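Long-range contact in GphF (PDB 6MFC), which is a GNAT-like decarboxylase that probably removes carbon dioxide from an acyl group to start polyketide biosynthesis: residues 157-162 with 205-210. Numbering follows the deposited sequence.
Sequences DYPRQR and DVDNDG
Val206 meets the guanidinium of Arg162 through its backbone: Val206 O lies 3.5 Å from Arg162 NH2, reached obliquely. The same oxygen accepts the backbone N-H of Asp209, part of the tight turn of 205-210. Asp207 uses both backbone and side chain. Its carbonyl oxygen sits in the ring plane of Tyr158, at the edge, with Asp207 O 3.4 Å from Tyr158 CD2. The CD carbon of Pro159 touches this oxygen too. The side chains of Asp207 and Pro159 cross at about a right angle, and Asp207 OD1 comes within 3.3 Å of Pro159 CG. The CB of Asn208 points away from 157-162. Its OD1 is hydrogen-bonded to Cys155 N, just ahead of Asp157, and to Tyr168 OH at the start of helix 168-172. Tyr168 also meets the Tyr158 ring edge to face. Asp209 carries the charged link. Arg162 NE donates to Asp209 OD1 at 3.2 Å and 156°, nearly in the guanidinium plane and to the syn lone pair. A weak second bond runs from Arg162 NH2 to the same oxygen at 3.3 Å. With chi3 at -57°, the arginine chain bends to bring both nitrogens there. Asp209 OD1 also lies 3.2 Å from Tyr158 CE2, again at the ring edge, and the carboxylate plane stands 77° from the ring. The contact joins the short helix after strand 148-153 to a turn in the loop between antiparallel strands 193-198 and 212-218, whose place in the 1-2-3-4-5-7-6 sheet is that of the GNAT fold.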
loop_
_atom_site.group_PDB
_atom_site.type_symbol
_atom_site.label_atom_id
_atom_site.label_comp_id
_atom_site.label_asym_id
_atom_site.label_seq_id
_atom_site.Cartn_x
_atom_site.Cartn_y
_atom_site.Cartn_z
ATOM N N ASP A 157 -11.778 4.067 -8.728
ATOM C CA ASP A 157 -12.936 4.459 -9.525
ATOM C C ASP A 157 -13.377 5.873 -9.169
ATOM O O ASP A 157 -14.554 6.145 -8.924
ATOM C CB ASP A 157 -14.082 3.468 -9.338
ATOM C CG ASP A 157 -15.185 3.649 -10.364
ATOM O OD1 ASP A 157 -14.950 4.337 -11.379
ATOM O OD2 ASP A 157 -16.288 3.107 -10.149
ATOM N N TYR A 158 -12.426 6.801 -9.128
ATOM C CA TYR A 158 -12.770 8.200 -8.911
ATOM C C TYR A 158 -13.178 8.914 -10.201
ATOM O O TYR A 158 -14.120 9.717 -10.166
ATOM C CB TYR A 158 -11.620 8.962 -8.248
ATOM C CG TYR A 158 -11.906 10.444 -8.149
ATOM C CD1 TYR A 158 -12.942 10.915 -7.353
ATOM C CD2 TYR A 158 -11.159 11.370 -8.867
ATOM C CE1 TYR A 158 -13.221 12.262 -7.265
ATOM C CE2 TYR A 158 -11.431 12.723 -8.784
ATOM C CZ TYR A 158 -12.464 13.162 -7.980
ATOM O OH TYR A 158 -12.744 14.506 -7.890
ATOM N N PRO A 159 -12.504 8.688 -11.343
ATOM C CA PRO A 159 -12.914 9.386 -12.576
ATOM C C PRO A 159 -14.392 9.268 -12.912
ATOM O O PRO A 159 -14.954 10.201 -13.500
ATOM C CB PRO A 159 -12.041 8.724 -13.649
ATOM C CG PRO A 159 -10.803 8.384 -12.933
ATOM C CD PRO A 159 -11.227 7.973 -11.546
ATOM N N ARG A 160 -15.045 8.157 -12.564
ATOM C CA ARG A 160 -16.480 8.059 -12.804
ATOM C C ARG A 160 -17.267 8.982 -11.882
ATOM O O ARG A 160 -18.377 9.400 -12.230
ATOM C CB ARG A 160 -16.955 6.618 -12.633
ATOM C CG ARG A 160 -18.304 6.340 -13.277
ATOM C CD ARG A 160 -18.907 5.049 -12.762
ATOM N NE ARG A 160 -17.973 3.933 -12.860
ATOM C CZ ARG A 160 -18.261 2.686 -12.505
ATOM N NH1 ARG A 160 -19.464 2.393 -12.026
ATOM N NH2 ARG A 160 -17.350 1.730 -12.627
ATOM N N GLN A 161 -16.718 9.307 -10.712
ATOM C CA GLN A 161 -17.358 10.257 -9.812
ATOM C C GLN A 161 -16.959 11.695 -10.106
ATOM O O GLN A 161 -17.745 12.613 -9.845
ATOM C CB GLN A 161 -17.022 9.919 -8.357
ATOM C CG GLN A 161 -17.497 8.545 -7.920
ATOM C CD GLN A 161 -19.006 8.415 -7.933
ATOM O OE1 GLN A 161 -19.729 9.388 -7.714
ATOM N NE2 GLN A 161 -19.492 7.208 -8.191
ATOM N N ARG A 162 -15.754 11.911 -10.641
ATOM C CA ARG A 162 -15.357 13.258 -11.033
ATOM C C ARG A 162 -16.228 13.781 -12.165
ATOM O O ARG A 162 -16.463 14.992 -12.261
ATOM C CB ARG A 162 -13.885 13.280 -11.448
ATOM C CG ARG A 162 -13.280 14.674 -11.468
ATOM C CD ARG A 162 -12.118 14.787 -12.444
ATOM N NE ARG A 162 -11.059 13.818 -12.178
ATOM C CZ ARG A 162 -10.816 12.751 -12.932
ATOM N NH1 ARG A 162 -11.556 12.514 -14.006
ATOM N NH2 ARG A 162 -9.830 11.923 -12.616
ATOM N N ASP A 205 -0.446 9.756 -10.965
ATOM C CA ASP A 205 -1.705 9.076 -10.666
ATOM C C ASP A 205 -2.846 10.036 -10.991
ATOM O O ASP A 205 -3.437 10.680 -10.122
ATOM C CB ASP A 205 -1.730 8.624 -9.210
ATOM C CG ASP A 205 -2.821 7.611 -8.929
ATOM O OD1 ASP A 205 -3.592 7.285 -9.857
ATOM O OD2 ASP A 205 -2.900 7.135 -7.776
ATOM N N VAL A 206 -3.153 10.130 -12.287
ATOM C CA VAL A 206 -4.144 11.093 -12.756
ATOM C C VAL A 206 -5.550 10.702 -12.313
ATOM O O VAL A 206 -6.397 11.572 -12.075
ATOM C CB VAL A 206 -4.058 11.241 -14.286
ATOM C CG1 VAL A 206 -4.935 12.387 -14.764
ATOM C CG2 VAL A 206 -2.617 11.449 -14.715
ATOM N N ASP A 207 -5.829 9.400 -12.194
ATOM C CA ASP A 207 -7.153 8.969 -11.759
ATOM C C ASP A 207 -7.456 9.394 -10.327
ATOM O O ASP A 207 -8.620 9.359 -9.917
ATOM C CB ASP A 207 -7.286 7.452 -11.895
ATOM C CG ASP A 207 -7.323 6.998 -13.341
ATOM O OD1 ASP A 207 -7.803 7.770 -14.198
ATOM O OD2 ASP A 207 -6.875 5.866 -13.622
ATOM N N ASN A 208 -6.441 9.787 -9.561
ATOM C CA ASN A 208 -6.621 10.337 -8.225
ATOM C C ASN A 208 -6.304 11.824 -8.166
ATOM O O ASN A 208 -6.182 12.376 -7.066
ATOM C CB ASN A 208 -5.759 9.572 -7.219
ATOM C CG ASN A 208 -6.347 8.223 -6.860
ATOM O OD1 ASN A 208 -6.868 8.035 -5.761
ATOM N ND2 ASN A 208 -6.278 7.277 -7.791
ATOM N N ASP A 209 -6.170 12.481 -9.319
ATOM C CA ASP A 209 -5.794 13.894 -9.386
ATOM C C ASP A 209 -4.485 14.141 -8.640
ATOM O O ASP A 209 -4.294 15.172 -7.992
ATOM C CB ASP A 209 -6.917 14.787 -8.853
ATOM C CG ASP A 209 -8.111 14.839 -9.786
ATOM O OD1 ASP A 209 -8.658 13.765 -10.115
ATOM O OD2 ASP A 209 -8.508 15.953 -10.187
ATOM N N GLY A 210 -3.575 13.173 -8.731
ATOM C CA GLY A 210 -2.299 13.242 -8.054
ATOM C C GLY A 210 -2.355 13.118 -6.549
ATOM O O GLY A 210 -1.304 13.197 -5.904
#